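Local coordinates for uncharacterised protein (Vibrio cholerae, PDB 5KKO) that is of unknown function but folds as a small, mostly helical chain that appears to pair with a second copy through strands and helices, at the interface of chains A and B. Sequence-based numbering; all coordinates share one arbitrary frame. Chains: chain A/B, Uncharacterised protein.

One two-fold interface between chains A and B joins a strand seam, contact 1, to a packed helical core, contact 2. In contact 1, strand 6-10 of chain A runs antiparallel to strand 5-10 of chain B; in contact 2, helix 28-43 of each chain packs against its copy, with A:Thr21 and B:Thr21 at the rim. Their C-alpha centres lie about 18 Å apart. Helix 28-43 of chain B serves both, giving B:Ile42 to contact 1. Main-chain bonding with side-chain packing at one end, and packing alone at the other, would suit a symmetric pair, but the deposited assembly holds six copies.

Contact 1: the interface of chains A and B. Residues chain A 7-11, 14; chain B 5-9, 42.
With CG anti to the carbonyl carbon (chi1 -62°), the ring of B:Phe7 is carried off its strand toward helix 11-20 of chain A. A:Leu14, whose CG is anti to the backbone N (chi1 171°), crosses it at about a right angle and lays methyl CD2 over one face, 3.8 Å from the ring centroid and displaced toward the rim. The edge of the same ring is met in plane by A:Glu11, its CB 3.7 Å from B:Phe7 CE2. A:Ile9 has CG1 anti to the backbone N, so its CG2 branch takes the crowded position between N and the carbonyl carbon and touches B:Phe7 CB and, at 3.9 Å, B:Ile9 CD1.

Beneath these side chains the backbones form an antiparallel ladder centred on A:Gln8 and B:Gln8. A:Phe7 and B:Ile9 exchange two hydrogen bonds, the straighter from B:Ile9 N to A:Phe7 O at 2.7 Å. A:Ile9 and B:Phe7 exchange two more: B:Phe7 N reaches A:Ile9 O at 2.8 Å, nearly along the C=O axis, while A:Ile9 N approaches B:Phe7 O at 2.9 Å in the carbonyl plane. These main-chain bonds zip the strands together, while the packing around B:Phe7 may help to set their register. The ladder is an intermolecular antiparallel sheet of N-terminal strands, its apolar side turned toward A:Leu14 of helix 11-20 and B:Ile42 near the end of helix 28-43.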
loop_
_atom_site.group_PDB
_atom_site.type_symbol
_atom_site.label_atom_id
_atom_site.label_comp_id
_atom_site.label_asym_id
_atom_site.label_seq_id
_atom_site.Cartn_x
_atom_site.Cartn_y
_atom_site.Cartn_z
ATOM N N PHE A 7 -3.277 -6.927 -12.456
ATOM C CA PHE A 7 -2.492 -6.647 -11.271
ATOM C C PHE A 7 -2.749 -5.209 -10.820
ATOM O O PHE A 7 -2.662 -4.252 -11.608
ATOM C CB PHE A 7 -0.979 -6.829 -11.586
ATOM C CG PHE A 7 -0.613 -8.210 -12.056
ATOM C CD1 PHE A 7 -0.815 -8.612 -13.382
ATOM C CD2 PHE A 7 -0.059 -9.102 -11.189
ATOM C CE1 PHE A 7 -0.501 -9.933 -13.801
ATOM C CE2 PHE A 7 0.280 -10.408 -11.581
ATOM C CZ PHE A 7 0.074 -10.841 -12.878
ATOM N N GLN A 8 -2.929 -5.035 -9.534
ATOM C CA GLN A 8 -3.199 -3.722 -8.965
ATOM C C GLN A 8 -1.905 -3.006 -8.629
ATOM O O GLN A 8 -0.952 -3.613 -8.128
ATOM C CB GLN A 8 -4.005 -3.845 -7.672
ATOM C CG GLN A 8 -5.229 -4.671 -7.691
ATOM C CD GLN A 8 -5.936 -4.543 -6.350
ATOM O OE1 GLN A 8 -6.867 -5.284 -6.048
ATOM N NE2 GLN A 8 -5.486 -3.589 -5.533
ATOM N N ILE A 9 -1.858 -1.714 -8.907
ATOM C CA ILE A 9 -0.735 -0.878 -8.484
ATOM C C ILE A 9 -1.327 0.410 -7.915
ATOM O O ILE A 9 -2.281 0.972 -8.474
ATOM C CB ILE A 9 0.217 -0.604 -9.668
ATOM C CG1 ILE A 9 1.490 0.108 -9.203
ATOM C CG2 ILE A 9 -0.454 0.239 -10.703
ATOM C CD1 ILE A 9 2.481 0.377 -10.312
ATOM N N ASP A 10 -0.799 0.854 -6.773
ATOM C CA ASP A 10 -1.257 2.107 -6.217
ATOM C C ASP A 10 -0.737 3.281 -7.024
ATOM O O ASP A 10 0.305 3.205 -7.676
ATOM C CB ASP A 10 -0.788 2.228 -4.773
ATOM C CG ASP A 10 0.706 2.059 -4.651
ATOM O OD1 ASP A 10 1.368 3.079 -4.414
ATOM O OD2 ASP A 10 1.188 0.900 -4.804
ATOM N N GLU A 11 -1.468 4.397 -6.939
ATOM C CA GLU A 11 -1.119 5.574 -7.734
ATOM C C GLU A 11 0.265 6.111 -7.399
ATOM O O GLU A 11 1.002 6.540 -8.293
ATOM C CB GLU A 11 -2.165 6.686 -7.547
ATOM C CG GLU A 11 -1.769 7.985 -8.242
ATOM C CD GLU A 11 -2.930 8.834 -8.745
ATOM O OE1 GLU A 11 -2.821 9.349 -9.900
ATOM O OE2 GLU A 11 -3.931 8.988 -8.002
ATOM N N LEU A 14 2.981 3.965 -9.065
ATOM C CA LEU A 14 2.975 4.159 -10.506
ATOM C C LEU A 14 3.627 5.492 -10.855
ATOM O O LEU A 14 4.486 5.535 -11.758
ATOM C CB LEU A 14 1.549 4.027 -11.047
ATOM C CG LEU A 14 1.294 4.406 -12.503
ATOM C CD1 LEU A 14 2.005 3.366 -13.181
ATOM C CD2 LEU A 14 -0.219 4.248 -12.738
ATOM N N LYS B 5 -7.176 4.779 -4.527
ATOM C CA LYS B 5 -7.248 4.703 -5.979
ATOM C C LYS B 5 -6.158 3.761 -6.464
ATOM O O LYS B 5 -4.967 4.032 -6.257
ATOM C CB LYS B 5 -7.086 6.093 -6.612
ATOM N N TYR B 6 -6.554 2.659 -7.106
ATOM C CA TYR B 6 -5.582 1.773 -7.739
ATOM C C TYR B 6 -5.740 1.743 -9.250
ATOM O O TYR B 6 -6.811 1.966 -9.807
ATOM C CB TYR B 6 -5.732 0.355 -7.183
ATOM C CG TYR B 6 -5.157 0.155 -5.816
ATOM C CD1 TYR B 6 -3.855 -0.324 -5.656
ATOM C CD2 TYR B 6 -5.905 0.431 -4.679
ATOM C CE1 TYR B 6 -3.311 -0.511 -4.424
ATOM C CE2 TYR B 6 -5.364 0.239 -3.416
ATOM C CZ TYR B 6 -4.055 -0.229 -3.306
ATOM O OH TYR B 6 -3.503 -0.424 -2.056
ATOM N N PHE B 7 -4.664 1.410 -9.936
ATOM C CA PHE B 7 -4.728 1.126 -11.365
ATOM C C PHE B 7 -4.603 -0.374 -11.575
ATOM O O PHE B 7 -3.969 -1.063 -10.771
ATOM C CB PHE B 7 -3.607 1.854 -12.131
ATOM C CG PHE B 7 -3.707 3.359 -12.024
ATOM C CD1 PHE B 7 -4.290 4.061 -13.053
ATOM C CD2 PHE B 7 -3.298 4.044 -10.913
ATOM C CE1 PHE B 7 -4.466 5.434 -12.969
ATOM C CE2 PHE B 7 -3.444 5.427 -10.808
ATOM C CZ PHE B 7 -4.011 6.127 -11.881
ATOM N N GLN B 8 -5.149 -0.856 -12.694
ATOM C CA GLN B 8 -5.044 -2.248 -13.094
ATOM C C GLN B 8 -4.072 -2.355 -14.250
ATOM O O GLN B 8 -4.183 -1.609 -15.233
ATOM C CB GLN B 8 -6.404 -2.797 -13.536
ATOM C CG GLN B 8 -7.454 -2.774 -12.419
ATOM C CD GLN B 8 -7.444 -4.019 -11.542
ATOM O OE1 GLN B 8 -6.388 -4.597 -11.256
ATOM N NE2 GLN B 8 -8.635 -4.436 -11.103
ATOM N N ILE B 9 -3.117 -3.263 -14.131
ATOM C CA ILE B 9 -2.213 -3.614 -15.222
ATOM C C ILE B 9 -2.568 -5.004 -15.750
ATOM O O ILE B 9 -2.427 -5.997 -15.011
ATOM C CB ILE B 9 -0.767 -3.586 -14.733
ATOM C CG1 ILE B 9 -0.496 -2.270 -14.037
ATOM C CG2 ILE B 9 0.220 -3.867 -15.920
ATOM C CD1 ILE B 9 0.916 -2.167 -13.423
ATOM N N ILE B 42 -1.147 3.045 -18.873
ATOM C CA ILE B 42 -1.912 2.555 -17.727
ATOM C C ILE B 42 -2.542 3.727 -16.995
ATOM O O ILE B 42 -3.730 3.714 -16.647
ATOM C CB ILE B 42 -0.960 1.747 -16.814
ATOM C CG1 ILE B 42 -0.569 0.410 -17.464
ATOM C CG2 ILE B 42 -1.614 1.487 -15.459
ATOM C CD1 ILE B 42 0.844 -0.135 -16.974
#

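Contact 2: the interface of chains A and B. Residues chain A 21, 28-29, 31-32, 35-36, 39; chain B 21, 28, 31-32, 35.
Apolar packing carries this helix-helix interface, and its main pieces are A:Leu32 and B:Leu32, which cross obliquely. The two copies use different rotamers: A:Leu32 has CG anti to the backbone N (chi1 -164°), whereas B:Leu32 has it anti to the carbonyl carbon (chi1 -76°). Their branches meet at A:Leu32 CD1 and B:Leu32 CD2, 3.9 Å apart. The other methyl of B:Leu32, CD1, lies 3.8 Å from A:Arg31 CB and also approaches the carbonyl oxygen of A:Pro28. Alongside, A:Ile35 and B:Ile35 reach tip to tip through their CG2 methyls at 4.0 Å, and the rings of the two prolines touch at A:Pro28 CB and B:Pro28 CB, 3.7 Å apart.

Packing around B:Thr21 and B:Arg31 extends the core. A:Lys36, bent at chi2 and chi3, crosses B:Thr21 obliquely, and its CG presses tightly on B:Thr21 CG2 at 3.5 Å. A:Leu39 points its CD1 methyl at that same threonine methyl. A:Leu32 CD2 abuts the guanidinium of B:Arg31, 3.8 Å from CZ.

Polar bonding stays within each chain. B:Arg31 NH1 donates to B:Thr21 O at 3.0 Å; the acceptor lies in the guanidinium plane, but the donor stands above the carbonyl plane. This bond ties helix 28-43 to the end of helix 11-21 and would steady the guanidinium beside A:Leu32. A:Arg31 NE makes a weak counterpart to A:Thr21 O.

The site thus appears to supply the two chains with a shared hydrophobic core, with the B:Arg31 bond holding part of its border in place.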
loop_
_atom_site.group_PDB
_atom_site.type_symbol
_atom_site.label_atom_id
_atom_site.label_comp_id
_atom_site.label_asym_id
_atom_site.label_seq_id
_atom_site.Cartn_x
_atom_site.Cartn_y
_atom_site.Cartn_z
ATOM N N THR A 21 12.071 6.474 -14.259
ATOM C CA THR A 21 12.602 6.198 -15.590
ATOM C C THR A 21 13.540 7.290 -16.085
ATOM O O THR A 21 14.335 7.034 -17.013
ATOM C CB THR A 21 11.520 6.007 -16.682
ATOM O OG1 THR A 21 10.707 7.182 -16.893
ATOM C CG2 THR A 21 10.659 4.786 -16.470
ATOM N N PRO A 28 21.478 5.181 -16.238
ATOM C CA PRO A 28 20.404 4.464 -16.936
ATOM C C PRO A 28 20.288 2.998 -16.515
ATOM O O PRO A 28 19.136 2.540 -16.346
ATOM C CB PRO A 28 20.769 4.612 -18.420
ATOM C CG PRO A 28 21.664 5.852 -18.475
ATOM C CD PRO A 28 22.356 5.975 -17.122
ATOM N N GLU A 29 21.374 2.284 -16.318
ATOM C CA GLU A 29 21.277 0.923 -15.875
ATOM C C GLU A 29 20.661 0.827 -14.480
ATOM O O GLU A 29 19.922 -0.028 -14.215
ATOM C CB GLU A 29 22.615 0.212 -15.919
ATOM C CG GLU A 29 22.487 -1.238 -15.589
ATOM N N ARG A 31 18.519 2.980 -13.201
ATOM C CA ARG A 31 17.088 3.228 -13.366
ATOM C C ARG A 31 16.373 1.966 -13.849
ATOM O O ARG A 31 15.308 1.620 -13.331
ATOM C CB ARG A 31 16.873 4.393 -14.356
ATOM C CG ARG A 31 17.584 5.696 -13.923
ATOM C CD ARG A 31 17.031 6.892 -14.660
ATOM N NE ARG A 31 17.370 6.961 -16.073
ATOM C CZ ARG A 31 18.458 7.561 -16.567
ATOM N NH1 ARG A 31 19.406 8.099 -15.795
ATOM N NH2 ARG A 31 18.588 7.608 -17.885
ATOM N N LEU A 32 16.983 1.247 -14.793
ATOM C CA LEU A 32 16.374 0.016 -15.316
ATOM C C LEU A 32 16.368 -1.059 -14.248
ATOM O O LEU A 32 15.357 -1.751 -14.080
ATOM C CB LEU A 32 17.126 -0.396 -16.569
ATOM C CG LEU A 32 16.463 -1.410 -17.499
ATOM C CD1 LEU A 32 15.076 -0.913 -17.930
ATOM C CD2 LEU A 32 17.339 -1.619 -18.754
ATOM N N ILE A 35 13.486 -0.079 -11.928
ATOM C CA ILE A 35 12.208 -0.389 -12.598
ATOM C C ILE A 35 11.952 -1.900 -12.590
ATOM O O ILE A 35 10.837 -2.355 -12.301
ATOM C CB ILE A 35 12.219 0.154 -14.040
ATOM C CG1 ILE A 35 12.084 1.671 -14.042
ATOM C CG2 ILE A 35 11.040 -0.485 -14.817
ATOM C CD1 ILE A 35 10.761 2.270 -13.394
ATOM N N LYS A 36 12.982 -2.696 -12.885
ATOM C CA LYS A 36 12.816 -4.148 -12.873
ATOM C C LYS A 36 12.395 -4.626 -11.485
ATOM O O LYS A 36 11.530 -5.503 -11.353
ATOM C CB LYS A 36 14.129 -4.811 -13.287
ATOM C CG LYS A 36 14.299 -4.918 -14.780
ATOM C CD LYS A 36 15.664 -4.515 -15.266
ATOM C CE LYS A 36 16.738 -5.478 -14.914
ATOM N NZ LYS A 36 17.997 -4.669 -14.835
ATOM N N LEU A 39 8.730 -3.972 -11.182
ATOM C CA LEU A 39 7.936 -4.880 -12.023
ATOM C C LEU A 39 7.881 -6.243 -11.367
ATOM O O LEU A 39 6.820 -6.894 -11.367
ATOM C CB LEU A 39 8.551 -4.990 -13.435
ATOM C CG LEU A 39 8.462 -3.689 -14.267
ATOM C CD1 LEU A 39 9.304 -3.850 -15.569
ATOM C CD2 LEU A 39 6.979 -3.378 -14.634
ATOM N N THR B 21 12.771 -5.085 -20.499
ATOM C CA THR B 21 13.968 -4.810 -19.708
ATOM C C THR B 21 15.126 -5.696 -20.092
ATOM O O THR B 21 16.265 -5.312 -19.809
ATOM C CB THR B 21 13.736 -4.983 -18.190
ATOM O OG1 THR B 21 13.512 -6.376 -17.874
ATOM C CG2 THR B 21 12.611 -4.149 -17.691
ATOM N N PRO B 28 19.692 1.155 -22.677
ATOM C CA PRO B 28 18.906 1.300 -21.430
ATOM C C PRO B 28 17.895 2.418 -21.544
ATOM O O PRO B 28 16.745 2.253 -21.122
ATOM C CB PRO B 28 19.992 1.546 -20.346
ATOM C CG PRO B 28 21.171 0.809 -20.914
ATOM C CD PRO B 28 21.150 1.124 -22.391
ATOM N N ARG B 31 14.876 1.201 -23.644
ATOM C CA ARG B 31 14.049 0.329 -22.809
ATOM C C ARG B 31 13.252 1.157 -21.800
ATOM O O ARG B 31 12.048 0.933 -21.610
ATOM C CB ARG B 31 14.904 -0.696 -22.105
ATOM C CG ARG B 31 15.409 -1.777 -23.090
ATOM C CD ARG B 31 16.318 -2.686 -22.291
ATOM N NE ARG B 31 17.722 -2.302 -22.525
ATOM C CZ ARG B 31 18.756 -2.952 -22.027
ATOM N NH1 ARG B 31 18.563 -3.959 -21.135
ATOM N NH2 ARG B 31 19.991 -2.571 -22.412
ATOM N N LEU B 32 13.906 2.127 -21.164
ATOM C CA LEU B 32 13.206 2.953 -20.164
ATOM C C LEU B 32 12.075 3.744 -20.791
ATOM O O LEU B 32 10.983 3.887 -20.192
ATOM C CB LEU B 32 14.239 3.887 -19.496
ATOM C CG LEU B 32 15.128 3.158 -18.476
ATOM C CD1 LEU B 32 16.301 4.061 -18.109
ATOM C CD2 LEU B 32 14.321 2.810 -17.177
ATOM N N ILE B 35 9.212 1.465 -21.515
ATOM C CA ILE B 35 8.466 1.131 -20.314
ATOM C C ILE B 35 7.638 2.328 -19.880
ATOM O O ILE B 35 6.489 2.170 -19.452
ATOM C CB ILE B 35 9.441 0.643 -19.242
ATOM C CG1 ILE B 35 9.870 -0.789 -19.640
ATOM C CG2 ILE B 35 8.708 0.562 -17.839
ATOM C CD1 ILE B 35 11.172 -1.382 -18.984
#